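Lactaldehyde dehydrogenase (Methanocaldococcus jannaschii, PDB 3PQA) oxidises lactaldehyde to lactate with NAD as the electron acceptor, a step in the biosynthesis of coenzyme F420. Local coordinates at residues K231-F235 and K236-L240; K290-E293 and M294-K298; N362-K366 and T367-A371; I377-E381 and E382-D386; N402-N405 and K406-F410. All coordinates share one frame; numbering follows the deposited sequence.

Interaction 1: residues K231-F235 and K236-L240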
# COMPACT_ATOMS: atom_id res chain seq x y z
N LYS B 231 -14.97 28.48 -9.38
CA LYS B 231 -14.70 29.89 -9.74
C LYS B 231 -14.66 30.84 -8.54
O LYS B 231 -14.21 31.98 -8.67
CB LYS B 231 -15.71 30.40 -10.79
CG LYS B 231 -15.77 29.55 -12.06
CD LYS B 231 -16.77 30.13 -13.06
CE LYS B 231 -17.14 29.11 -14.14
NZ LYS B 231 -15.95 28.45 -14.76
N LYS B 232 -15.14 30.39 -7.39
CA LYS B 232 -15.28 31.27 -6.22
C LYS B 232 -14.47 30.85 -5.00
O LYS B 232 -14.26 31.67 -4.10
CB LYS B 232 -16.75 31.39 -5.81
CG LYS B 232 -17.61 32.25 -6.72
CD LYS B 232 -19.08 32.15 -6.32
CE LYS B 232 -19.34 32.75 -4.93
NZ LYS B 232 -19.74 34.20 -4.92
N ALA B 233 -14.02 29.59 -4.96
CA ALA B 233 -13.37 29.05 -3.77
C ALA B 233 -12.00 29.68 -3.47
O ALA B 233 -11.64 29.85 -2.30
CB ALA B 233 -13.25 27.52 -3.87
N GLY B 234 -11.25 30.01 -4.52
CA GLY B 234 -9.91 30.57 -4.33
C GLY B 234 -8.93 29.51 -3.88
O GLY B 234 -9.04 28.33 -4.26
N PHE B 235 -7.98 29.92 -3.04
CA PHE B 235 -6.90 29.04 -2.58
C PHE B 235 -7.39 28.10 -1.47
O PHE B 235 -7.11 28.30 -0.29
CB PHE B 235 -5.73 29.90 -2.11
CG PHE B 235 -4.38 29.23 -2.20
CD1 PHE B 235 -4.19 27.91 -1.79
CD2 PHE B 235 -3.28 29.94 -2.67
CE1 PHE B 235 -2.93 27.30 -1.86
CE2 PHE B 235 -2.02 29.34 -2.75
CZ PHE B 235 -1.85 28.02 -2.34
N LYS B 236 -8.09 27.05 -1.86
CA LYS B 236 -8.62 26.04 -0.96
C LYS B 236 -8.45 24.72 -1.67
O LYS B 236 -8.44 24.69 -2.91
CB LYS B 236 -10.12 26.24 -0.74
CG LYS B 236 -10.52 27.46 0.05
CD LYS B 236 -12.03 27.45 0.33
CE LYS B 236 -12.44 28.64 1.17
NZ LYS B 236 -12.14 29.91 0.48
N LYS B 237 -8.35 23.63 -0.91
CA LYS B 237 -8.54 22.27 -1.45
C LYS B 237 -10.01 22.12 -1.78
O LYS B 237 -10.86 22.62 -1.04
CB LYS B 237 -8.13 21.20 -0.42
CG LYS B 237 -6.66 20.79 -0.48
CD LYS B 237 -6.35 19.53 0.36
CE LYS B 237 -6.37 18.23 -0.46
NZ LYS B 237 -5.66 17.10 0.26
N ILE B 238 -10.32 21.46 -2.89
CA ILE B 238 -11.70 21.34 -3.37
C ILE B 238 -12.02 19.89 -3.71
O ILE B 238 -11.31 19.27 -4.50
CB ILE B 238 -11.94 22.20 -4.64
CG1 ILE B 238 -11.64 23.67 -4.36
CG2 ILE B 238 -13.39 22.03 -5.14
CD1 ILE B 238 -11.49 24.51 -5.61
N ALA B 239 -13.09 19.38 -3.13
CA ALA B 239 -13.67 18.09 -3.50
C ALA B 239 -15.12 18.31 -3.92
O ALA B 239 -15.87 19.00 -3.23
CB ALA B 239 -13.58 17.10 -2.34
N LEU B 240 -15.49 17.76 -5.08
CA LEU B 240 -16.83 17.93 -5.64
C LEU B 240 -17.40 16.59 -6.05
O LEU B 240 -16.74 15.78 -6.73
CB LEU B 240 -16.79 18.86 -6.86
CG LEU B 240 -16.19 20.27 -6.70
CD1 LEU B 240 -16.12 20.94 -8.05
CD2 LEU B 240 -17.00 21.10 -5.70
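Between Gly-234 and Lys-236 the backbone folds into an inverse gamma turn centred on Phe-235, closed by a bond of 2.9 Å from Lys-236 N to Gly-234 O whose angle at the hydrogen is only 130°, as so tight a ring requires. Gly-234, the first residue to leave the helical path, has a positive phi of 73°, a conformation that a residue without a CB adopts at little cost. The side chain of Lys-236 then turns back towards the end of the helix. Lys-236 CG stands beside the backbone N, passing 3.5 Å from Ala-233 O; the chain stays extended until chi4, where a bend to 61° brings NZ round to the same oxygen. Lys-236 NZ gives Ala-233 O a hydrogen bond of 2.8 Å, lying in the carbonyl plane. Val-209 O also accepts from this ammonium group, and Asn-211 O does so weakly, so main-chain carbonyls satisfy a charge carried into a buried setting. The small Ala-233 turns its CB towards the strand, 3.9 Å from Ile-238 CD1, an apolar contact between the end of the helix and the strand. The Phe-235 ring departs from the turn with Lys-236 N near its plane, at the edge, and packs on Lys-439 of a second subunit. The turn links helix 223-232 to strand 237-241 in the beta-alpha-beta unit that begins with strand 216-220, a unit characteristic of the Rossmann-like NAD-binding domain of aldehyde dehydrogenases; by similarity, residues Gly-221 to Gly-226 within it bind the cofactor.

Interaction 2: residues K290-E293 and M294-K298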
# COMPACT_ATOMS: atom_id res chain seq x y z
N LYS B 290 -38.18 -6.47 -26.88
CA LYS B 290 -38.39 -7.37 -25.75
C LYS B 290 -37.99 -6.68 -24.45
O LYS B 290 -38.70 -6.78 -23.45
CB LYS B 290 -37.58 -8.65 -25.90
CG LYS B 290 -38.06 -9.56 -27.00
CD LYS B 290 -37.26 -10.87 -26.97
CE LYS B 290 -35.75 -10.61 -27.04
NZ LYS B 290 -35.04 -11.41 -26.02
N PHE B 291 -36.86 -5.98 -24.48
CA PHE B 291 -36.41 -5.29 -23.28
C PHE B 291 -37.40 -4.21 -22.87
O PHE B 291 -37.76 -4.13 -21.70
CB PHE B 291 -35.03 -4.65 -23.46
CG PHE B 291 -34.64 -3.81 -22.28
CD1 PHE B 291 -34.08 -4.39 -21.15
CD2 PHE B 291 -34.90 -2.44 -22.27
CE1 PHE B 291 -33.75 -3.62 -20.04
CE2 PHE B 291 -34.57 -1.64 -21.17
CZ PHE B 291 -34.00 -2.23 -20.05
N ILE B 292 -37.83 -3.38 -23.82
CA ILE B 292 -38.78 -2.31 -23.52
C ILE B 292 -40.08 -2.85 -22.91
O ILE B 292 -40.55 -2.35 -21.90
CB ILE B 292 -39.03 -1.40 -24.75
CG1 ILE B 292 -37.79 -0.56 -25.05
CG2 ILE B 292 -40.26 -0.51 -24.51
CD1 ILE B 292 -37.77 0.10 -26.45
N GLU B 293 -40.64 -3.90 -23.52
CA GLU B 293 -41.86 -4.50 -23.00
C GLU B 293 -41.67 -4.98 -21.55
O GLU B 293 -42.51 -4.68 -20.68
CB GLU B 293 -42.32 -5.67 -23.89
CG GLU B 293 -43.62 -6.30 -23.43
CD GLU B 293 -43.91 -7.65 -24.08
OE1 GLU B 293 -44.97 -8.21 -23.79
OE2 GLU B 293 -43.08 -8.15 -24.86
N MET B 294 -40.57 -5.69 -21.29
CA MET B 294 -40.29 -6.20 -19.95
C MET B 294 -40.11 -5.04 -18.95
O MET B 294 -40.62 -5.09 -17.83
CB MET B 294 -39.05 -7.12 -19.94
CG MET B 294 -39.16 -8.40 -20.80
SD MET B 294 -37.57 -9.23 -21.13
CE MET B 294 -37.15 -9.79 -19.50
N PHE B 295 -39.39 -4.00 -19.37
CA PHE B 295 -39.06 -2.87 -18.50
C PHE B 295 -40.30 -2.03 -18.15
O PHE B 295 -40.52 -1.72 -16.99
CB PHE B 295 -37.97 -2.03 -19.18
CG PHE B 295 -37.45 -0.90 -18.33
CD1 PHE B 295 -36.67 -1.16 -17.20
CD2 PHE B 295 -37.70 0.41 -18.69
CE1 PHE B 295 -36.17 -0.11 -16.43
CE2 PHE B 295 -37.21 1.47 -17.94
CZ PHE B 295 -36.44 1.21 -16.80
N VAL B 296 -41.10 -1.70 -19.16
CA VAL B 296 -42.36 -0.98 -18.92
C VAL B 296 -43.29 -1.77 -17.99
O VAL B 296 -43.85 -1.22 -17.04
CB VAL B 296 -43.07 -0.64 -20.27
CG1 VAL B 296 -44.49 -0.16 -20.03
CG2 VAL B 296 -42.26 0.40 -21.05
N ASN B 297 -43.42 -3.08 -18.24
CA ASN B 297 -44.30 -3.94 -17.43
C ASN B 297 -43.95 -3.98 -15.95
O ASN B 297 -44.84 -3.99 -15.11
CB ASN B 297 -44.35 -5.37 -18.00
CG ASN B 297 -45.25 -5.48 -19.20
OD1 ASN B 297 -45.93 -4.53 -19.57
ND2 ASN B 297 -45.25 -6.66 -19.83
N LYS B 298 -42.65 -3.99 -15.65
CA LYS B 298 -42.18 -3.99 -14.27
C LYS B 298 -42.35 -2.61 -13.65
O LYS B 298 -42.64 -2.48 -12.46
CB LYS B 298 -40.72 -4.47 -14.18
CG LYS B 298 -40.47 -5.93 -14.64
CD LYS B 298 -40.96 -6.98 -13.65
CE LYS B 298 -40.09 -8.25 -13.74
NZ LYS B 298 -40.13 -9.07 -12.49
O HOH W 1 -46.78 -6.89 -22.36
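Phe-291 and Phe-295, one helical turn apart, run alongside one another from the same side of the helix. Their planes differ by just 14°, but the rings are displaced so far, with centroids 5.5 Å apart, that little of one ring covers the other. One face of Phe-291 is met by Phe-295 CB, which sits 3.9 Å above the plane of the Phe-291 ring towards the rim in a CH-pi contact. Both phenylalanines have CG anti to the backbone N, which sends the rings off in a common direction. On an adjoining side the beta-branched pair Ile-292 and Val-296 touch through their CG2 methyls at 4.1 Å. Glu-293 and Asn-297 stand on the outer side, their carboxylate and amide planes turned 75° apart. They are joined through one water, which donates to Glu-293 OE1 at 2.7 Å and accepts from Asn-297 ND2 at 3.0 Å. Underneath runs regular alpha-helical bonding, such as Val-296 N to Ile-292 O at 2.9 Å. The chemistry thus divides by side, implying an amphipathic helix: the aromatic rings reach Ile-281 of strand 278-284, Ile-292 and Val-296 reach strand 350-357, and the acid and amide suit the solvent.

Interaction 3: residues N362-K366 and T367-A371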
# COMPACT_ATOMS: atom_id res chain seq x y z
N ASN B 362 -32.11 13.54 -28.53
CA ASN B 362 -33.17 14.02 -27.65
C ASN B 362 -32.63 14.76 -26.43
O ASN B 362 -31.60 14.40 -25.89
CB ASN B 362 -34.06 12.85 -27.22
CG ASN B 362 -35.36 13.30 -26.58
OD1 ASN B 362 -35.41 13.58 -25.38
ND2 ASN B 362 -36.42 13.35 -27.37
N ILE B 363 -33.36 15.79 -26.01
CA ILE B 363 -33.01 16.60 -24.83
C ILE B 363 -32.70 15.76 -23.57
O ILE B 363 -31.82 16.12 -22.78
CB ILE B 363 -34.09 17.70 -24.54
CG1 ILE B 363 -33.63 18.69 -23.46
CG2 ILE B 363 -35.44 17.08 -24.17
CD1 ILE B 363 -32.49 19.59 -23.91
N LEU B 364 -33.41 14.64 -23.39
CA LEU B 364 -33.21 13.79 -22.21
C LEU B 364 -31.82 13.15 -22.16
O LEU B 364 -31.33 12.84 -21.08
CB LEU B 364 -34.28 12.69 -22.13
CG LEU B 364 -35.72 13.14 -21.89
CD1 LEU B 364 -36.69 11.97 -21.97
CD2 LEU B 364 -35.84 13.87 -20.56
N CYS B 365 -31.21 12.95 -23.32
CA CYS B 365 -29.85 12.38 -23.39
C CYS B 365 -28.77 13.36 -22.91
O CYS B 365 -27.61 12.98 -22.73
CB CYS B 365 -29.54 11.90 -24.81
SG CYS B 365 -30.61 10.58 -25.39
N LYS B 366 -29.14 14.63 -22.73
CA LYS B 366 -28.19 15.65 -22.34
C LYS B 366 -28.55 16.31 -21.02
O LYS B 366 -27.80 17.13 -20.51
CB LYS B 366 -28.07 16.73 -23.44
CG LYS B 366 -27.45 16.25 -24.74
CD LYS B 366 -25.96 15.86 -24.56
CE LYS B 366 -25.22 15.68 -25.90
NZ LYS B 366 -25.04 16.98 -26.64
N THR B 367 -29.69 15.94 -20.45
CA THR B 367 -30.24 16.66 -19.31
C THR B 367 -30.37 15.76 -18.09
O THR B 367 -31.04 14.72 -18.13
CB THR B 367 -31.63 17.27 -19.66
OG1 THR B 367 -31.52 18.07 -20.84
CG2 THR B 367 -32.18 18.11 -18.51
N GLU B 368 -29.72 16.15 -16.99
CA GLU B 368 -29.92 15.48 -15.71
C GLU B 368 -31.23 15.97 -15.10
O GLU B 368 -31.32 17.13 -14.67
CB GLU B 368 -28.75 15.72 -14.75
CG GLU B 368 -28.89 14.96 -13.43
CD GLU B 368 -27.74 15.18 -12.46
OE1 GLU B 368 -27.16 16.29 -12.42
OE2 GLU B 368 -27.41 14.24 -11.73
N THR B 369 -32.23 15.09 -15.04
CA THR B 369 -33.56 15.50 -14.59
C THR B 369 -33.80 15.25 -13.09
O THR B 369 -34.73 15.79 -12.52
CB THR B 369 -34.69 14.82 -15.41
OG1 THR B 369 -34.59 13.40 -15.26
CG2 THR B 369 -34.61 15.20 -16.89
N PHE B 370 -32.97 14.43 -12.45
CA PHE B 370 -33.22 14.07 -11.05
C PHE B 370 -34.70 13.71 -10.86
O PHE B 370 -35.42 14.32 -10.05
CB PHE B 370 -32.81 15.21 -10.11
CG PHE B 370 -31.65 14.87 -9.21
CD1 PHE B 370 -30.47 14.34 -9.74
CD2 PHE B 370 -31.74 15.08 -7.84
CE1 PHE B 370 -29.40 14.03 -8.91
CE2 PHE B 370 -30.67 14.77 -7.00
CZ PHE B 370 -29.51 14.24 -7.54
N ALA B 371 -35.16 12.77 -11.67
CA ALA B 371 -36.58 12.45 -11.74
C ALA B 371 -36.76 11.04 -12.29
O ALA B 371 -35.83 10.50 -12.91
CB ALA B 371 -37.30 13.44 -12.63
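Thr-367 turns its side chain back over the carbonyl of Ile-363, and Thr-367 CB already lies 3.3 Å from Ile-363 O. With chi1 at -54° the hydroxyl sits beside the residue's own backbone N, and from there Thr-367 OG1 donates to Ile-363 O over 2.8 Å. It comes from above the carbonyl plane, 41° out of it, while Lys-366 N binds the same oxygen from the opposite face, so two donors grip this one acceptor. The flank of Thr-367 OG1 meets Ile-363 CG1 at 3.4 Å, with CD1 of that isoleucine close behind. A threonine suits the place, its hydroxyl closing the turn while the side chain also packs on Trp-325. Overlapping this turn, Asn-362 OD1 accepts a nearly straight bond of 3.0 Å from Leu-364 N, forming an Asx turn. Leu-364 CD2 reaches Thr-369 CG2, 4.1 Å away. Between the two threonines, Glu-368 OE2 accepts from Gly-244 N; the Glu-368 side chain is about 5 Å from that of Cys-275, the active-site cysteine by similarity. Glu-Thr-Phe here is consistent with the Glu-x-Phe of related aldehyde dehydrogenases, whose glutamate binds the nicotinamide ribose. The loop joins strands 350-357 and 373-379, Leu-364 packing on Val-329 and Ala-333 of helix 320-335 and on Val-373 and Pro-375 of the latter strand.

Interaction 4: residues I377-E381 and E382-D386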
# COMPACT_ATOMS: atom_id res chain seq x y z
N ILE B 377 -32.87 4.39 -25.86
CA ILE B 377 -32.43 4.60 -27.23
C ILE B 377 -32.01 3.27 -27.81
O ILE B 377 -31.11 2.61 -27.26
CB ILE B 377 -31.22 5.57 -27.31
CG1 ILE B 377 -31.54 6.92 -26.67
CG2 ILE B 377 -30.72 5.71 -28.76
CD1 ILE B 377 -31.32 6.96 -25.14
N ARG B 378 -32.65 2.85 -28.89
CA ARG B 378 -32.23 1.60 -29.53
C ARG B 378 -31.14 1.91 -30.55
O ARG B 378 -31.23 2.89 -31.30
CB ARG B 378 -33.41 0.82 -30.15
CG ARG B 378 -33.87 1.31 -31.51
CD ARG B 378 -35.01 0.43 -32.02
NE ARG B 378 -36.19 0.53 -31.17
CZ ARG B 378 -37.11 -0.42 -31.02
NH1 ARG B 378 -38.15 -0.23 -30.21
NH2 ARG B 378 -36.99 -1.58 -31.68
N THR B 379 -30.07 1.12 -30.55
CA THR B 379 -28.95 1.39 -31.41
C THR B 379 -28.12 0.14 -31.69
O THR B 379 -28.43 -0.93 -31.18
CB THR B 379 -28.05 2.51 -30.81
OG1 THR B 379 -27.06 2.89 -31.77
CG2 THR B 379 -27.37 2.05 -29.54
N ASN B 380 -27.09 0.28 -32.51
CA ASN B 380 -26.15 -0.82 -32.70
C ASN B 380 -24.98 -0.74 -31.73
O ASN B 380 -24.65 0.33 -31.21
CB ASN B 380 -25.68 -0.89 -34.14
CG ASN B 380 -26.76 -1.42 -35.06
OD1 ASN B 380 -27.33 -2.49 -34.83
ND2 ASN B 380 -27.05 -0.67 -36.12
N GLU B 381 -24.34 -1.87 -31.50
CA GLU B 381 -23.28 -1.94 -30.49
C GLU B 381 -22.19 -0.88 -30.71
O GLU B 381 -21.76 -0.22 -29.75
CB GLU B 381 -22.68 -3.32 -30.47
CG GLU B 381 -21.73 -3.53 -29.33
CD GLU B 381 -21.30 -4.95 -29.22
OE1 GLU B 381 -22.17 -5.85 -29.20
OE2 GLU B 381 -20.08 -5.15 -29.14
N GLU B 382 -21.77 -0.70 -31.96
CA GLU B 382 -20.63 0.18 -32.24
C GLU B 382 -20.89 1.67 -32.04
O GLU B 382 -19.94 2.45 -32.07
CB GLU B 382 -20.05 -0.10 -33.64
CG GLU B 382 -19.34 -1.45 -33.73
CD GLU B 382 -18.32 -1.70 -32.61
OE1 GLU B 382 -18.15 -2.88 -32.22
OE2 GLU B 382 -17.70 -0.72 -32.11
N GLU B 383 -22.14 2.04 -31.82
CA GLU B 383 -22.51 3.44 -31.57
C GLU B 383 -22.53 3.76 -30.08
O GLU B 383 -22.58 4.93 -29.68
CB GLU B 383 -23.92 3.71 -32.11
CG GLU B 383 -24.10 3.40 -33.57
CD GLU B 383 -23.18 4.22 -34.45
OE1 GLU B 383 -22.67 3.66 -35.44
OE2 GLU B 383 -22.97 5.42 -34.16
N MET B 384 -22.53 2.71 -29.26
CA MET B 384 -22.90 2.84 -27.85
C MET B 384 -21.89 3.64 -27.03
O MET B 384 -22.28 4.48 -26.21
CB MET B 384 -23.16 1.46 -27.24
CG MET B 384 -24.48 0.86 -27.69
SD MET B 384 -24.71 -0.83 -27.11
CE MET B 384 -26.39 -1.12 -27.72
N ILE B 385 -20.60 3.39 -27.25
CA ILE B 385 -19.56 4.07 -26.47
C ILE B 385 -19.59 5.55 -26.80
O ILE B 385 -19.53 6.38 -25.89
CB ILE B 385 -18.16 3.44 -26.65
CG1 ILE B 385 -18.12 2.10 -25.90
CG2 ILE B 385 -17.06 4.35 -26.08
CD1 ILE B 385 -16.94 1.22 -26.19
N ASP B 386 -19.73 5.89 -28.08
CA ASP B 386 -19.81 7.30 -28.48
C ASP B 386 -21.03 8.00 -27.88
O ASP B 386 -20.90 9.11 -27.37
CB ASP B 386 -19.78 7.46 -30.00
CG ASP B 386 -18.39 7.20 -30.60
OD1 ASP B 386 -17.35 7.32 -29.90
OD2 ASP B 386 -18.34 6.90 -31.81
O HOH W 2 -19.53 1.21 -28.91
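The carbonyl groups of Asn-380 and Glu-381 each take an amide from the following turn, and both are met over a face of the peptide plane. Glu-383 N stands 49° out of the Asn-380 plane, its bond to Asn-380 O 3.1 Å long; Met-384 N is 54° out of the Glu-381 plane, and Glu-381 O also accepts from a water that in turn takes the N-H of Ile-385. That water bridges Glu-381 O and Ile-385 N, residues four apart. Of the carboxylates, Glu-381 OE2 and Glu-382 OE1 come within 4.3 Å of each other, a like-charge approach that nearby lysines probably ease: Glu-381 OE1 forms a salt bridge with Lys-406, and Glu-382 OE1 has a long, weak ion pair with Lys-409. Successive bonds between residues three apart make overlapping turns, through which the chain passes from strand 373-379, in the sheet of the catalytic domain, into helix 384-388. Inside the bend Thr-379 works with both its branches. Thr-379 OG1, anti to the backbone N (chi1 -172°), rests 3.3 Å from Glu-383 CB, and Thr-379 CG2 lies 3.6 Å from Met-384 CG. The threonine and methionine side chains run antiparallel past each other, bringing Met-384 CE to 3.8 Å from Thr-379 CG2. Farther back along the methionine, Met-384 SD passes Glu-381 CA at 3.8 Å. A long, unbranched, flexible thioether suits this buried path alongside Thr-379 and Glu-381; it also packs on Phe-410 of helix 404-413 and on Leu-251.

Interaction 5: residues N402-N405 and K406-F410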
# COMPACT_ATOMS: atom_id res chain seq x y z
N ASN B 402 -22.63 -10.72 -21.11
CA ASN B 402 -21.97 -11.92 -20.64
C ASN B 402 -20.63 -12.15 -21.34
O ASN B 402 -19.99 -13.18 -21.13
CB ASN B 402 -22.88 -13.14 -20.84
CG ASN B 402 -24.01 -13.19 -19.85
OD1 ASN B 402 -23.81 -12.99 -18.65
ND2 ASN B 402 -25.22 -13.44 -20.33
N ASP B 403 -20.21 -11.19 -22.18
CA ASP B 403 -19.02 -11.32 -23.03
C ASP B 403 -17.79 -10.68 -22.37
O ASP B 403 -17.78 -9.48 -22.10
CB ASP B 403 -19.35 -10.62 -24.37
CG ASP B 403 -18.29 -10.83 -25.45
OD1 ASP B 403 -17.11 -10.49 -25.23
OD2 ASP B 403 -18.69 -11.29 -26.56
N ILE B 404 -16.77 -11.50 -22.08
CA ILE B 404 -15.55 -11.00 -21.43
C ILE B 404 -14.94 -9.83 -22.19
O ILE B 404 -14.73 -8.75 -21.62
CB ILE B 404 -14.49 -12.14 -21.26
CG1 ILE B 404 -15.00 -13.18 -20.26
CG2 ILE B 404 -13.13 -11.57 -20.80
CD1 ILE B 404 -14.15 -14.45 -20.20
N ASN B 405 -14.69 -10.04 -23.48
CA ASN B 405 -13.96 -9.07 -24.29
C ASN B 405 -14.72 -7.75 -24.41
O ASN B 405 -14.13 -6.66 -24.29
CB ASN B 405 -13.66 -9.66 -25.67
CG ASN B 405 -12.55 -10.69 -25.62
OD1 ASN B 405 -11.80 -10.78 -24.65
ND2 ASN B 405 -12.45 -11.49 -26.68
N LYS B 406 -16.02 -7.84 -24.62
CA LYS B 406 -16.84 -6.64 -24.73
C LYS B 406 -16.89 -5.89 -23.40
O LYS B 406 -16.81 -4.65 -23.39
CB LYS B 406 -18.24 -6.95 -25.26
CG LYS B 406 -18.23 -7.46 -26.70
CD LYS B 406 -19.62 -7.81 -27.16
CE LYS B 406 -19.62 -8.33 -28.61
NZ LYS B 406 -21.02 -8.49 -29.08
N SER B 407 -17.02 -6.61 -22.29
CA SER B 407 -17.10 -5.93 -20.98
C SER B 407 -15.84 -5.11 -20.71
O SER B 407 -15.92 -3.98 -20.21
CB SER B 407 -17.37 -6.91 -19.83
OG SER B 407 -16.25 -7.74 -19.57
N LEU B 408 -14.69 -5.67 -21.06
CA LEU B 408 -13.41 -5.01 -20.82
C LEU B 408 -13.20 -3.83 -21.75
O LEU B 408 -12.70 -2.78 -21.32
CB LEU B 408 -12.24 -5.98 -20.96
CG LEU B 408 -12.25 -7.21 -20.04
CD1 LEU B 408 -11.03 -8.09 -20.31
CD2 LEU B 408 -12.34 -6.81 -18.56
N LYS B 409 -13.59 -3.99 -23.01
CA LYS B 409 -13.53 -2.91 -24.00
C LYS B 409 -14.36 -1.73 -23.52
O LYS B 409 -13.87 -0.60 -23.48
CB LYS B 409 -14.00 -3.39 -25.38
CG LYS B 409 -14.00 -2.31 -26.47
CD LYS B 409 -14.68 -2.81 -27.75
CE LYS B 409 -15.79 -1.87 -28.21
NZ LYS B 409 -16.87 -2.58 -28.99
N PHE B 410 -15.62 -1.99 -23.15
CA PHE B 410 -16.50 -0.93 -22.65
C PHE B 410 -15.95 -0.32 -21.36
O PHE B 410 -15.93 0.90 -21.21
CB PHE B 410 -17.92 -1.44 -22.46
CG PHE B 410 -18.75 -1.41 -23.72
CD1 PHE B 410 -18.64 -2.42 -24.65
CD2 PHE B 410 -19.64 -0.36 -23.95
CE1 PHE B 410 -19.42 -2.40 -25.82
CE2 PHE B 410 -20.42 -0.34 -25.11
CZ PHE B 410 -20.30 -1.36 -26.05
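Asp-403 OD1 takes the N-H of Lys-406 in a bond of 2.9 Å that is nearly straight, 169° at the hydrogen, although the donor stands above the carboxylate plane. A second grip falls on Ile-404 O, which accepts from Ser-407 OG at 2.7 Å as well as from Leu-408 N at 3.1 Å. A chi1 of 70° holds the serine hydroxyl between its own backbone N and carbonyl carbon, back over the preceding turn. Asp-403 is the N-cap of helix 404-413, its short acid side chain well suited to receive an amide of the helix's first turn; the helix is the crossover of a beta-alpha-beta unit between strands 396-400 and 418-421. The cap is also covered by carbon: the extended Lys-406 chain runs across the carboxylate, with Lys-406 CG 3.6 Å from Asp-403 CG. Lys-406 NZ stays 4.4 Å from Asp-403 OD2, beyond a salt bridge; its ammonium group pairs with Glu-381 instead. Farther out, Ile-404 and Leu-408 extend together from one flank of the helix, with Ile-404 CG2 4.1 Å from Leu-408 CD1. Both pack on Ile-462 of a fourth subunit, while Ile-404 and Ser-407 meet Ser-407 and Ile-404 of a third subunit in reciprocal fashion.

Overall arrangement
Along the chain the five contacts follow in series, none nested in another. Interaction 1 belongs to the NAD-binding sheet and lies on the opposite side of the chain's centre from interaction 2, their centres about 44 Å apart. Interactions 2 to 5 gather round the second large sheet, that of the catalytic domain. Strand 373-379 ties three of them together: Cys-365 of interaction 3 packs on Ile-377 of interaction 4, and Arg-378 touches Ile-292 of interaction 2. Interactions 4 and 5, centres about 15 Å apart, join helices 384-388 and 404-413. Interaction 3 lies by the predicted active site, whereas interactions 1 and 5 border other subunits of the homotetramer.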